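Local atomic coordinates of beta-fructofuranosidase (Bifidobacterium adolescentis, PDB entry 6NOB), a protein that probably hydrolyses terminal non-reducing beta-D-fructofuranoside residues, such as the fructose of sucrose, as a family 32 glycoside hydrolase. Residues A[229-234]-A[370-375]; A[318-323]-A[331-336]; A[391-396]-A[401-406]; A[395-400]-A[426-431]; A[433-438]-A[474-479]. One frame throughout, in Å; residues are numbered along the deposited sequence.

Interaction 1. Residues A[229-234]-A[370-375]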
# COMPACT_ATOMS: atom_id res chain seq x y z
N GLY A 229 6.07 20.21 -13.98
CA GLY A 229 6.84 21.38 -13.63
C GLY A 229 6.05 22.54 -13.06
O GLY A 229 6.64 23.58 -12.77
N ASP A 230 4.73 22.39 -12.90
CA ASP A 230 3.88 23.46 -12.38
C ASP A 230 2.97 22.89 -11.29
O ASP A 230 1.92 22.32 -11.59
CB ASP A 230 3.07 24.10 -13.51
CG ASP A 230 2.23 25.27 -13.03
OD1 ASP A 230 2.37 25.69 -11.87
OD2 ASP A 230 1.42 25.78 -13.84
N GLU A 231 3.40 23.05 -10.04
CA GLU A 231 2.60 22.62 -8.89
C GLU A 231 1.21 23.23 -8.92
O GLU A 231 0.22 22.57 -8.58
CB GLU A 231 3.31 23.02 -7.60
CG GLU A 231 3.87 21.88 -6.79
CD GLU A 231 4.45 22.34 -5.47
OE1 GLU A 231 4.74 23.55 -5.33
OE2 GLU A 231 4.61 21.50 -4.56
N SER A 232 1.11 24.50 -9.32
CA SER A 232 -0.16 25.22 -9.30
C SER A 232 -1.15 24.72 -10.35
O SER A 232 -2.28 25.21 -10.38
CB SER A 232 0.09 26.71 -9.49
OG SER A 232 0.26 27.03 -10.86
N SER A 233 -0.75 23.77 -11.19
CA SER A 233 -1.62 23.17 -12.19
C SER A 233 -2.25 21.87 -11.72
O SER A 233 -3.03 21.27 -12.47
CB SER A 233 -0.84 22.92 -13.48
OG SER A 233 -0.02 21.76 -13.35
N VAL A 234 -1.93 21.41 -10.50
CA VAL A 234 -2.43 20.13 -10.02
C VAL A 234 -3.95 20.17 -9.94
O VAL A 234 -4.52 21.03 -9.26
CB VAL A 234 -1.79 19.76 -8.68
CG1 VAL A 234 -2.60 18.67 -7.98
CG2 VAL A 234 -0.34 19.33 -8.87
N ILE A 370 3.58 21.86 9.99
CA ILE A 370 4.61 22.11 8.99
C ILE A 370 4.60 21.05 7.90
O ILE A 370 5.21 21.26 6.84
CB ILE A 370 6.01 22.19 9.63
CG1 ILE A 370 6.35 20.90 10.37
CG2 ILE A 370 6.09 23.38 10.57
CD1 ILE A 370 7.76 20.89 10.93
N ALA A 371 3.94 19.91 8.11
CA ALA A 371 3.78 18.94 7.04
C ALA A 371 2.96 19.55 5.91
O ALA A 371 2.07 20.37 6.13
CB ALA A 371 3.11 17.67 7.55
N ARG A 372 3.29 19.15 4.67
CA ARG A 372 2.65 19.77 3.51
C ARG A 372 1.16 19.49 3.48
O ARG A 372 0.35 20.42 3.36
CB ARG A 372 3.30 19.27 2.22
CG ARG A 372 2.59 19.78 0.97
CD ARG A 372 2.96 19.00 -0.27
NE ARG A 372 2.25 19.51 -1.44
CZ ARG A 372 2.73 20.43 -2.27
NH1 ARG A 372 3.94 20.94 -2.05
NH2 ARG A 372 2.02 20.83 -3.31
N THR A 373 0.77 18.22 3.58
CA THR A 373 -0.62 17.82 3.40
C THR A 373 -0.75 16.37 3.83
O THR A 373 0.24 15.68 4.10
CB THR A 373 -1.06 18.01 1.94
OG1 THR A 373 -2.48 17.85 1.84
CG2 THR A 373 -0.38 16.99 1.04
N TYR A 374 -2.00 15.91 3.91
CA TYR A 374 -2.28 14.52 4.22
C TYR A 374 -2.20 13.66 2.96
O TYR A 374 -2.32 14.15 1.83
CB TYR A 374 -3.68 14.38 4.82
CG TYR A 374 -3.74 14.45 6.33
CD1 TYR A 374 -2.98 13.60 7.13
CD2 TYR A 374 -4.58 15.36 6.96
CE1 TYR A 374 -3.05 13.67 8.51
CE2 TYR A 374 -4.65 15.43 8.34
CZ TYR A 374 -3.89 14.58 9.11
OH TYR A 374 -3.96 14.66 10.48
N GLU A 375 -1.99 12.37 3.17
CA GLU A 375 -2.14 11.37 2.12
C GLU A 375 -2.80 10.13 2.73
O GLU A 375 -2.52 9.78 3.88
CB GLU A 375 -0.80 11.01 1.48
CG GLU A 375 -0.34 12.00 0.42
CD GLU A 375 0.78 11.47 -0.46
OE1 GLU A 375 1.75 10.90 0.09
OE2 GLU A 375 0.70 11.64 -1.69

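Interaction 2. Residues A[318-323]-A[331-336]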
# COMPACT_ATOMS: atom_id res chain seq x y z
N GLY A 318 9.64 17.21 14.81
CA GLY A 318 10.44 16.99 13.63
C GLY A 318 10.66 18.24 12.82
O GLY A 318 10.67 19.36 13.34
N TRP A 319 10.84 18.06 11.51
CA TRP A 319 11.13 19.18 10.62
C TRP A 319 10.55 18.92 9.24
O TRP A 319 10.20 17.79 8.89
CB TRP A 319 12.64 19.45 10.53
CG TRP A 319 13.44 18.34 9.91
CD1 TRP A 319 13.76 18.19 8.59
CD2 TRP A 319 14.05 17.23 10.59
NE1 TRP A 319 14.52 17.06 8.41
CE2 TRP A 319 14.71 16.46 9.62
CE3 TRP A 319 14.09 16.82 11.93
CZ2 TRP A 319 15.41 15.29 9.94
CZ3 TRP A 319 14.79 15.67 12.25
CH2 TRP A 319 15.44 14.92 11.26
N PHE A 320 10.47 19.98 8.45
CA PHE A 320 9.93 19.93 7.10
C PHE A 320 11.05 19.71 6.08
O PHE A 320 12.11 20.33 6.17
CB PHE A 320 9.19 21.23 6.77
CG PHE A 320 8.82 21.38 5.32
CD1 PHE A 320 7.65 20.83 4.83
CD2 PHE A 320 9.64 22.08 4.45
CE1 PHE A 320 7.30 20.97 3.50
CE2 PHE A 320 9.30 22.23 3.12
CZ PHE A 320 8.13 21.67 2.64
N THR A 321 10.80 18.82 5.12
CA THR A 321 11.74 18.52 4.04
C THR A 321 11.01 17.71 2.98
O THR A 321 10.19 16.86 3.32
CB THR A 321 12.96 17.75 4.57
OG1 THR A 321 13.70 17.22 3.47
CG2 THR A 321 12.52 16.61 5.49
N TYR A 322 11.31 17.97 1.70
CA TYR A 322 10.61 17.18 0.70
C TYR A 322 11.37 15.92 0.28
O TYR A 322 10.88 15.19 -0.58
CB TYR A 322 10.23 18.02 -0.53
CG TYR A 322 11.20 19.06 -1.02
CD1 TYR A 322 12.27 18.71 -1.83
CD2 TYR A 322 11.01 20.41 -0.74
CE1 TYR A 322 13.15 19.67 -2.31
CE2 TYR A 322 11.88 21.37 -1.21
CZ TYR A 322 12.94 21.00 -2.00
OH TYR A 322 13.81 21.95 -2.47
N SER A 323 12.48 15.60 0.93
CA SER A 323 13.21 14.39 0.60
C SER A 323 13.42 13.53 1.84
O SER A 323 13.60 14.05 2.94
CB SER A 323 14.57 14.72 -0.03
OG SER A 323 15.52 15.03 0.97
N ASP A 331 14.84 23.91 3.77
CA ASP A 331 13.72 24.48 3.05
C ASP A 331 12.58 24.81 4.01
O ASP A 331 12.48 24.26 5.10
CB ASP A 331 13.23 23.53 1.95
CG ASP A 331 14.29 23.31 0.88
OD1 ASP A 331 15.02 24.27 0.57
OD2 ASP A 331 14.39 22.18 0.36
N GLN A 332 11.72 25.73 3.57
CA GLN A 332 10.70 26.29 4.46
C GLN A 332 9.34 25.68 4.16
O GLN A 332 8.97 25.55 2.98
CB GLN A 332 10.63 27.80 4.31
CG GLN A 332 11.86 28.52 4.85
CD GLN A 332 12.10 28.21 6.31
OE1 GLN A 332 11.17 28.18 7.11
NE2 GLN A 332 13.36 27.98 6.67
N PRO A 333 8.58 25.31 5.18
CA PRO A 333 7.24 24.76 4.94
C PRO A 333 6.24 25.83 4.52
O PRO A 333 6.59 27.02 4.47
CB PRO A 333 6.86 24.14 6.29
CG PRO A 333 7.64 24.93 7.29
CD PRO A 333 8.93 25.31 6.61
N ASN A 334 5.01 25.42 4.22
CA ASN A 334 3.93 26.36 3.96
C ASN A 334 3.39 26.83 5.30
O ASN A 334 2.66 26.11 5.98
CB ASN A 334 2.85 25.70 3.11
CG ASN A 334 1.85 26.70 2.56
OD1 ASN A 334 1.63 27.77 3.13
ND2 ASN A 334 1.24 26.36 1.43
N ASN A 335 3.75 28.06 5.69
CA ASN A 335 3.35 28.61 6.98
C ASN A 335 1.89 29.07 7.00
O ASN A 335 1.43 29.55 8.04
CB ASN A 335 4.26 29.78 7.36
CG ASN A 335 4.44 30.78 6.23
OD1 ASN A 335 4.41 30.42 5.05
ND2 ASN A 335 4.63 32.04 6.59
N ALA A 336 1.16 28.93 5.89
CA ALA A 336 -0.22 29.37 5.81
C ALA A 336 -1.22 28.23 5.86
O ALA A 336 -2.42 28.49 6.01
CB ALA A 336 -0.44 30.18 4.53
O HOH W 1 13.70 19.81 1.70

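Interaction 3. Residues A[391-396]-A[401-406]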
# COMPACT_ATOMS: atom_id res chain seq x y z
N ALA A 391 -1.33 10.05 6.66
CA ALA A 391 0.11 10.20 6.49
C ALA A 391 0.47 11.67 6.30
O ALA A 391 -0.28 12.44 5.69
CB ALA A 391 0.60 9.38 5.30
N LEU A 392 1.64 12.05 6.81
CA LEU A 392 2.08 13.44 6.84
C LEU A 392 3.17 13.66 5.80
O LEU A 392 4.30 13.20 5.97
CB LEU A 392 2.57 13.81 8.24
CG LEU A 392 1.49 13.70 9.31
CD1 LEU A 392 2.09 13.74 10.71
CD2 LEU A 392 0.45 14.80 9.14
N MET A 393 2.83 14.37 4.73
CA MET A 393 3.76 14.57 3.62
C MET A 393 4.88 15.53 4.01
O MET A 393 4.66 16.52 4.72
CB MET A 393 3.03 15.12 2.40
CG MET A 393 2.41 14.08 1.50
SD MET A 393 2.42 14.62 -0.22
CE MET A 393 4.13 14.33 -0.65
N HIS A 394 6.08 15.22 3.53
CA HIS A 394 7.23 16.13 3.62
C HIS A 394 7.55 16.49 5.07
O HIS A 394 7.87 17.64 5.39
CB HIS A 394 6.99 17.40 2.78
CG HIS A 394 6.87 17.13 1.32
ND1 HIS A 394 6.44 18.09 0.42
CD2 HIS A 394 7.14 16.02 0.58
CE1 HIS A 394 6.43 17.57 -0.80
NE2 HIS A 394 6.85 16.33 -0.73
N TYR A 395 7.45 15.50 5.95
CA TYR A 395 7.74 15.71 7.36
C TYR A 395 8.53 14.52 7.88
O TYR A 395 8.13 13.37 7.69
CB TYR A 395 6.46 15.88 8.18
CG TYR A 395 6.69 15.91 9.67
CD1 TYR A 395 7.19 17.04 10.30
CD2 TYR A 395 6.42 14.79 10.45
CE1 TYR A 395 7.40 17.07 11.67
CE2 TYR A 395 6.64 14.80 11.82
CZ TYR A 395 7.13 15.94 12.43
OH TYR A 395 7.34 15.96 13.79
N ARG A 396 9.65 14.81 8.53
CA ARG A 396 10.40 13.82 9.30
C ARG A 396 10.18 14.11 10.78
O ARG A 396 10.17 15.28 11.19
CB ARG A 396 11.89 13.86 8.97
CG ARG A 396 12.22 13.52 7.53
CD ARG A 396 13.72 13.57 7.27
NE ARG A 396 14.42 12.46 7.91
CZ ARG A 396 15.72 12.23 7.77
NH1 ARG A 396 16.47 13.03 7.03
NH2 ARG A 396 16.27 11.19 8.39
N ARG A 401 12.26 9.78 11.02
CA ARG A 401 11.40 8.94 10.19
C ARG A 401 10.56 9.80 9.25
O ARG A 401 9.85 10.71 9.70
CB ARG A 401 10.51 8.05 11.07
CG ARG A 401 11.30 7.03 11.90
CD ARG A 401 10.43 6.32 12.93
NE ARG A 401 9.98 7.20 14.00
CZ ARG A 401 9.66 6.78 15.23
NH1 ARG A 401 9.72 5.49 15.53
NH2 ARG A 401 9.26 7.66 16.14
N PHE A 402 10.64 9.50 7.96
CA PHE A 402 10.06 10.34 6.91
C PHE A 402 8.65 9.89 6.58
O PHE A 402 8.41 8.71 6.32
CB PHE A 402 10.95 10.29 5.67
CG PHE A 402 10.50 11.18 4.54
CD1 PHE A 402 10.46 12.56 4.69
CD2 PHE A 402 10.17 10.64 3.30
CE1 PHE A 402 10.07 13.38 3.65
CE2 PHE A 402 9.78 11.45 2.25
CZ PHE A 402 9.73 12.83 2.42
N GLN A 403 7.71 10.84 6.59
CA GLN A 403 6.32 10.63 6.18
C GLN A 403 5.70 9.43 6.90
O GLN A 403 5.23 8.46 6.31
CB GLN A 403 6.22 10.48 4.65
CG GLN A 403 6.75 11.71 3.90
CD GLN A 403 6.33 11.77 2.44
OE1 GLN A 403 6.41 12.82 1.81
NE2 GLN A 403 5.89 10.64 1.89
N GLN A 404 5.70 9.53 8.23
CA GLN A 404 5.07 8.52 9.06
C GLN A 404 3.55 8.62 8.96
O GLN A 404 2.99 9.68 8.66
CB GLN A 404 5.50 8.70 10.52
CG GLN A 404 6.92 8.26 10.79
CD GLN A 404 7.03 6.76 10.96
OE1 GLN A 404 7.03 6.01 9.99
NE2 GLN A 404 7.11 6.31 12.21
N VAL A 405 2.88 7.50 9.21
CA VAL A 405 1.43 7.42 9.22
C VAL A 405 0.96 7.53 10.66
O VAL A 405 1.38 6.74 11.52
CB VAL A 405 0.94 6.12 8.57
CG1 VAL A 405 -0.56 5.96 8.77
CG2 VAL A 405 1.29 6.10 7.09
N ARG A 406 0.10 8.51 10.94
CA ARG A 406 -0.36 8.80 12.29
C ARG A 406 -1.80 8.34 12.47
O ARG A 406 -2.62 8.49 11.57
CB ARG A 406 -0.25 10.30 12.60
CG ARG A 406 -0.42 10.66 14.06
CD ARG A 406 0.34 11.93 14.42
NE ARG A 406 0.52 12.04 15.86
CZ ARG A 406 1.53 11.50 16.53
NH1 ARG A 406 2.46 10.80 15.89
NH2 ARG A 406 1.62 11.65 17.85
O HOH W 2 7.18 11.52 9.65

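Interaction 4. Residues A[395-400]-A[426-431]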
# COMPACT_ATOMS: atom_id res chain seq x y z
N TYR A 395 7.45 15.50 5.95
CA TYR A 395 7.74 15.71 7.36
C TYR A 395 8.53 14.52 7.88
O TYR A 395 8.13 13.37 7.69
CB TYR A 395 6.46 15.88 8.18
CG TYR A 395 6.69 15.91 9.67
CD1 TYR A 395 7.19 17.04 10.30
CD2 TYR A 395 6.42 14.79 10.45
CE1 TYR A 395 7.40 17.07 11.67
CE2 TYR A 395 6.64 14.80 11.82
CZ TYR A 395 7.13 15.94 12.43
OH TYR A 395 7.34 15.96 13.79
N ARG A 396 9.65 14.81 8.53
CA ARG A 396 10.40 13.82 9.30
C ARG A 396 10.18 14.11 10.78
O ARG A 396 10.17 15.28 11.19
CB ARG A 396 11.89 13.86 8.97
CG ARG A 396 12.22 13.52 7.53
CD ARG A 396 13.72 13.57 7.27
NE ARG A 396 14.42 12.46 7.91
CZ ARG A 396 15.72 12.23 7.77
NH1 ARG A 396 16.47 13.03 7.03
NH2 ARG A 396 16.27 11.19 8.39
N ASP A 397 9.99 13.07 11.58
CA ASP A 397 9.82 13.28 13.01
C ASP A 397 11.17 13.57 13.65
O ASP A 397 12.22 13.55 13.00
CB ASP A 397 9.10 12.10 13.66
CG ASP A 397 9.82 10.77 13.45
OD1 ASP A 397 11.02 10.75 13.13
OD2 ASP A 397 9.15 9.72 13.61
N LYS A 398 11.15 13.85 14.96
CA LYS A 398 12.38 14.11 15.70
C LYS A 398 13.39 12.98 15.52
O LYS A 398 14.60 13.22 15.48
CB LYS A 398 12.07 14.31 17.18
CG LYS A 398 13.28 14.50 18.07
CD LYS A 398 12.94 14.25 19.53
N GLN A 399 12.91 11.74 15.40
CA GLN A 399 13.77 10.58 15.26
C GLN A 399 14.31 10.40 13.85
O GLN A 399 15.19 9.55 13.66
CB GLN A 399 13.00 9.32 15.68
CG GLN A 399 12.61 9.27 17.15
CD GLN A 399 11.37 10.10 17.45
OE1 GLN A 399 10.65 10.51 16.54
NE2 GLN A 399 11.12 10.34 18.73
N GLY A 400 13.80 11.15 12.87
CA GLY A 400 14.28 11.06 11.51
C GLY A 400 13.41 10.26 10.57
O GLY A 400 13.80 10.08 9.40
N SER A 426 -2.89 10.19 20.21
CA SER A 426 -2.32 10.06 18.87
C SER A 426 -0.94 9.43 18.98
O SER A 426 -0.25 9.59 19.99
CB SER A 426 -2.24 11.43 18.17
OG SER A 426 -0.95 12.00 18.28
N ASP A 427 -0.55 8.72 17.93
CA ASP A 427 0.77 8.08 17.86
C ASP A 427 0.96 7.54 16.45
O ASP A 427 0.07 7.62 15.61
CB ASP A 427 0.92 6.97 18.90
CG ASP A 427 2.32 6.87 19.45
OD1 ASP A 427 3.28 7.12 18.68
OD2 ASP A 427 2.47 6.54 20.64
N TRP A 428 2.15 6.98 16.21
CA TRP A 428 2.46 6.39 14.91
C TRP A 428 1.90 4.97 14.81
O TRP A 428 1.87 4.23 15.79
CB TRP A 428 3.98 6.34 14.69
CG TRP A 428 4.67 7.68 14.75
CD1 TRP A 428 5.78 7.99 15.50
CD2 TRP A 428 4.33 8.87 14.03
NE1 TRP A 428 6.14 9.30 15.29
CE2 TRP A 428 5.27 9.86 14.39
CE3 TRP A 428 3.32 9.19 13.11
CZ2 TRP A 428 5.22 11.15 13.87
CZ3 TRP A 428 3.28 10.48 12.60
CH2 TRP A 428 4.23 11.44 12.97
N CYS A 429 1.46 4.61 13.60
CA CYS A 429 1.01 3.24 13.34
C CYS A 429 2.17 2.26 13.30
O CYS A 429 1.99 1.07 13.60
CB CYS A 429 0.25 3.17 12.02
SG CYS A 429 -1.31 4.08 11.94
N ASP A 430 3.36 2.72 12.92
CA ASP A 430 4.50 1.84 12.69
C ASP A 430 5.77 2.61 13.01
O ASP A 430 6.03 3.65 12.39
CB ASP A 430 4.51 1.35 11.24
CG ASP A 430 5.45 0.18 11.03
OD1 ASP A 430 6.68 0.38 11.10
OD2 ASP A 430 4.95 -0.95 10.81
N PHE A 431 6.56 2.11 13.95
CA PHE A 431 7.73 2.84 14.42
C PHE A 431 8.98 2.57 13.59
O PHE A 431 10.07 3.02 13.96
CB PHE A 431 7.99 2.55 15.91
CG PHE A 431 8.48 1.15 16.21
CD1 PHE A 431 9.84 0.84 16.13
CD2 PHE A 431 7.61 0.17 16.65
CE1 PHE A 431 10.29 -0.44 16.42
CE2 PHE A 431 8.05 -1.11 16.95
CZ PHE A 431 9.40 -1.41 16.84
O HOH W 3 7.91 10.62 16.94

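Interaction 5. Residues A[433-438]-A[474-479]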
# COMPACT_ATOMS: atom_id res chain seq x y z
N THR A 433 10.17 2.52 9.24
CA THR A 433 10.08 3.52 8.18
C THR A 433 9.63 2.86 6.89
O THR A 433 9.97 1.70 6.61
CB THR A 433 11.42 4.25 7.96
OG1 THR A 433 11.23 5.30 7.00
CG2 THR A 433 12.49 3.29 7.47
N GLY A 434 8.85 3.60 6.11
CA GLY A 434 8.40 3.12 4.82
C GLY A 434 7.07 2.41 4.82
O GLY A 434 6.57 2.07 3.74
N TYR A 435 6.49 2.16 5.99
CA TYR A 435 5.12 1.65 6.08
C TYR A 435 4.19 2.81 5.78
O TYR A 435 4.03 3.72 6.61
CB TYR A 435 4.87 1.05 7.46
CG TYR A 435 3.48 0.52 7.68
CD1 TYR A 435 3.11 -0.74 7.23
CD2 TYR A 435 2.53 1.27 8.37
CE1 TYR A 435 1.84 -1.24 7.44
CE2 TYR A 435 1.26 0.78 8.59
CZ TYR A 435 0.91 -0.47 8.12
OH TYR A 435 -0.36 -0.96 8.33
N TYR A 436 3.57 2.80 4.60
CA TYR A 436 2.94 3.99 4.06
C TYR A 436 1.62 3.63 3.39
O TYR A 436 1.34 2.47 3.09
CB TYR A 436 3.87 4.69 3.05
CG TYR A 436 3.54 6.13 2.79
CD1 TYR A 436 3.76 7.10 3.76
CD2 TYR A 436 3.01 6.53 1.57
CE1 TYR A 436 3.45 8.43 3.52
CE2 TYR A 436 2.71 7.85 1.32
CZ TYR A 436 2.93 8.80 2.30
OH TYR A 436 2.62 10.12 2.06
N ALA A 437 0.81 4.67 3.17
CA ALA A 437 -0.40 4.57 2.35
C ALA A 437 -1.37 3.52 2.89
O ALA A 437 -1.85 2.65 2.16
CB ALA A 437 -0.04 4.29 0.89
N THR A 438 -1.66 3.62 4.18
CA THR A 438 -2.57 2.66 4.81
C THR A 438 -4.00 2.87 4.33
O THR A 438 -4.46 4.00 4.18
CB THR A 438 -2.53 2.81 6.33
OG1 THR A 438 -2.81 4.17 6.69
CG2 THR A 438 -1.17 2.42 6.87
N LEU A 474 1.89 -7.37 5.63
CA LEU A 474 0.95 -8.44 5.95
C LEU A 474 -0.28 -7.83 6.62
O LEU A 474 -0.16 -6.89 7.41
CB LEU A 474 1.60 -9.47 6.87
CG LEU A 474 2.70 -10.33 6.23
CD1 LEU A 474 3.45 -11.15 7.28
CD2 LEU A 474 2.12 -11.24 5.16
N PRO A 475 -1.48 -8.33 6.30
CA PRO A 475 -2.70 -7.67 6.79
C PRO A 475 -2.78 -7.68 8.31
O PRO A 475 -2.58 -8.71 8.96
CB PRO A 475 -3.83 -8.50 6.16
CG PRO A 475 -3.19 -9.80 5.77
CD PRO A 475 -1.77 -9.48 5.43
N ARG A 476 -3.06 -6.51 8.88
CA ARG A 476 -3.11 -6.33 10.32
C ARG A 476 -4.54 -6.07 10.78
O ARG A 476 -5.29 -5.33 10.13
CB ARG A 476 -2.21 -5.17 10.76
CG ARG A 476 -0.74 -5.41 10.46
CD ARG A 476 0.10 -4.16 10.72
NE ARG A 476 1.44 -4.30 10.16
CZ ARG A 476 2.39 -3.38 10.26
NH1 ARG A 476 2.15 -2.24 10.89
NH2 ARG A 476 3.58 -3.59 9.72
N GLU A 477 -4.91 -6.67 11.90
CA GLU A 477 -6.19 -6.41 12.54
C GLU A 477 -6.02 -5.28 13.54
O GLU A 477 -5.01 -5.20 14.25
CB GLU A 477 -6.72 -7.66 13.24
CG GLU A 477 -8.10 -7.50 13.87
CD GLU A 477 -8.56 -8.74 14.62
OE1 GLU A 477 -7.97 -9.82 14.40
OE2 GLU A 477 -9.51 -8.63 15.43
N LEU A 478 -7.02 -4.40 13.61
CA LEU A 478 -6.97 -3.21 14.44
C LEU A 478 -7.95 -3.31 15.60
O LEU A 478 -9.09 -3.76 15.43
CB LEU A 478 -7.27 -1.95 13.63
CG LEU A 478 -6.30 -1.64 12.49
CD1 LEU A 478 -6.64 -0.31 11.84
CD2 LEU A 478 -4.87 -1.64 13.00
N HIS A 479 -7.50 -2.89 16.78
CA HIS A 479 -8.35 -2.72 17.95
C HIS A 479 -7.90 -1.48 18.70
O HIS A 479 -6.77 -1.00 18.53
CB HIS A 479 -8.31 -3.95 18.87
CG HIS A 479 -9.18 -5.08 18.41
ND1 HIS A 479 -10.55 -5.09 18.60
CD2 HIS A 479 -8.88 -6.23 17.76
CE1 HIS A 479 -11.05 -6.20 18.08
NE2 HIS A 479 -10.06 -6.91 17.57
O HOH W 4 -0.86 -3.58 7.59

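Interaction 1. Residues A[229-234]-A[370-375]
The hairpin loop that joins strands 216-227 and 235-243 in one blade of the propeller reaches over to the loop leading into strand 374-375 of another blade, and a single salt bridge, Glu231 with Arg372, makes the contact. The two side chains come from opposite directions. With CG anti to the backbone N (chi1 175°) and the chain extended as far as NE, Arg372 covers about half of the gap, and Glu231, extended beyond CG, comes to meet it. The carboxylate oxygen OE2 of Glu231 sits at the edge of the guanidinium, 2.7 Å from Arg372 NH1, and NH2 of the same arginine is 3.0 Å from Glu231 OE2. Both N-H bonds are bent and weak, so attraction of opposite charges probably counts for more than hydrogen-bond direction. Two long side chains of opposite charge suit backbones whose nearest CA atoms, those of Glu231 and Arg372, are 12.7 Å apart. Arg372 NE pairs with Asp266 as well, which places the guanidinium between two acids. This is a surface salt bridge between loops of non-adjacent blades in a five-bladed beta-propeller.

Interaction 2. Residues A[318-323]-A[331-336]
Phe320 lies against Pro333, and the contact grows from CB outward. CB of Phe320 is 3.8 Å from Pro333 CB, and at CG the gap to that same proline carbon narrows to 3.5 Å. The ring then spreads beneath the proline in a CH-pi contact: Pro333 CA stands 3.6 Å from the centroid of the Phe320 ring, only 9° off the normal, and so sits squarely over the face. CG anti to the backbone N (chi1 169°) turns the ring this way. Phe320 belongs to the short strand 319-320, which pairs antiparallel with strand 385-396 of a propeller blade, while Asp331 to Ala336 run through the loop that leads to strand 337-347. Farther out, Phe320 CD2 has Asp331 O at the ring edge, 3.6 Å away, and CE2 lies 3.3 Å from Gln332 O. An alanine here would keep only the CB contact, and Pro333 would probably lose the flat apolar face it rests on, leaving a gap between loop and strand. Over one face of the Tyr322 ring, a water accepts from Tyr322 N and donates to Asp331 OD2 at 2.8 Å. Downstream, Asn334 OD1 takes the N-H of Ala336 in an Asx turn.

Interaction 3. Residues A[391-396]-A[401-406]
Tyr395 O is gripped twice: by Gln403 N at 2.8 Å, in a straight bond with an N-H...O angle of 167°, and by a water. That water also donates to Arg401 O and accepts from Gln404 N, so it ties the backbones together where they diverge. The setting is the beta-hairpin of strands 385-396 and 405-415, whose pairing slips by two residues between the Ala391-Val405 and Arg396-Phe402 bridges. His394 and Gln403 take up left-handed backbone angles in the gap, and a side chain fills in for the missing ladder bond. Gln403, with CG anti to its carbonyl carbon (chi1 -59°) and extended beyond, carries OE1 to within 3.0 Å of His394 N; the N-H points well at the oxygen but is tilted 27° from the amide carbonyl plane. A glutamine suits the place, being long enough to reach and ending in a carbonyl. Its CG also rests over the centre of the Phe402 ring. At the edge of that ring, the aliphatic part of Arg396 supplies CG, 3.5 Å from Phe402 CD1. Toward the regular end of the hairpin, the weak bond from Leu392 N to Gln404 O adjoins an apolar touch, Ala391 CB to Val405 CG2 at 3.8 Å.

Interaction 4. Residues A[395-400]-A[426-431]
Asp397 and Trp428 are brought together by their first torsions: CG of Asp397 stands between its backbone N and carbonyl carbon (chi1 57°), while CG of Trp428 lies anti to the carbonyl carbon (chi1 -58°), and the indole reaches toward the turn. Asp397 CB rests 4.0 Å from Trp428 CZ2. Asp397 OD2 is 3.5 Å from Trp428 NE1 at an angle too poor for a hydrogen bond; the same oxygen forms a salt bridge with Arg401. The indole N-H is instead given to a water in the plane of its ring, 2.8 Å from NE1, and this water donates to Gln399 OE1. At the other end of the indole, Trp428 CH2 meets Tyr395 CE2 edge to edge at 4.3 Å. A leucine in place of Trp428 would probably leave this water without its donor, the edge of Tyr395 without its indole neighbour and Arg406 without the aromatic partner of its cation-pi contact. The turn is also braced from within: Arg396 grips Gly400 O side-on through NE and NH2, and Gly400 adopts backbone angles that call for a residue lacking CB. A type I turn at a hairpin tip thus packs on the last strand of its own antiparallel meander, a blade of the beta-propeller.

Interaction 5. Residues A[433-438]-A[474-479]
Tyr435 and Arg476 stack face to face inside the last blade of the propeller, between strand 435-442 and strand 468-481, which strand 448-454 separates in the sheet. The tight part is this flat pairing. Ring and guanidinium planes lie 1° apart, the two side chains slide past each other in opposite directions, and Arg476 NH1 sits 3.5 Å from Tyr435 CZ. The stack is offset: Arg476 CZ is 4.1 Å from the centroid of the tyrosine ring and 33° off its normal, an off-centre cation-pi contact. Arg476 reaches it with a chain extended from CG to NE. Arginine suits the place because stacking uses its face and leaves the N-H groups at its edge for acids: NH1 pairs with Asp430, and NH2 with Glu593 in the beta-sandwich that follows the propeller, so a buried charge is matched on two sides and its plane is held from turning. Around the tyrosine hydroxyl the contact is looser, and a water takes over from direct packing. This water lies in the plane of the Tyr435 ring, 2.8 Å from OH, and its link onward to the other segment is a long, weak donation to Leu474 O at 3.4 Å.

Overall arrangement
All five contacts belong to the beta-propeller. Interaction 1 spans residues 229 to 375, and interaction 2 falls within that span; interactions 3, 4 and 5 follow along the chain. Strand 385-396 is the common thread of the first four: 319-320 and 374-375 pair with it, interactions 3 and 4 both use it, and their centres lie only about 7 Å apart. Interaction 5 belongs to the next blade, with its centre about 14 Å from those of interactions 3 and 4 and about 25 Å from that of interaction 2. The salt bridge of Asp430 with Arg476 joins interactions 4 and 5, so packing continues from surface loops through one blade into the next.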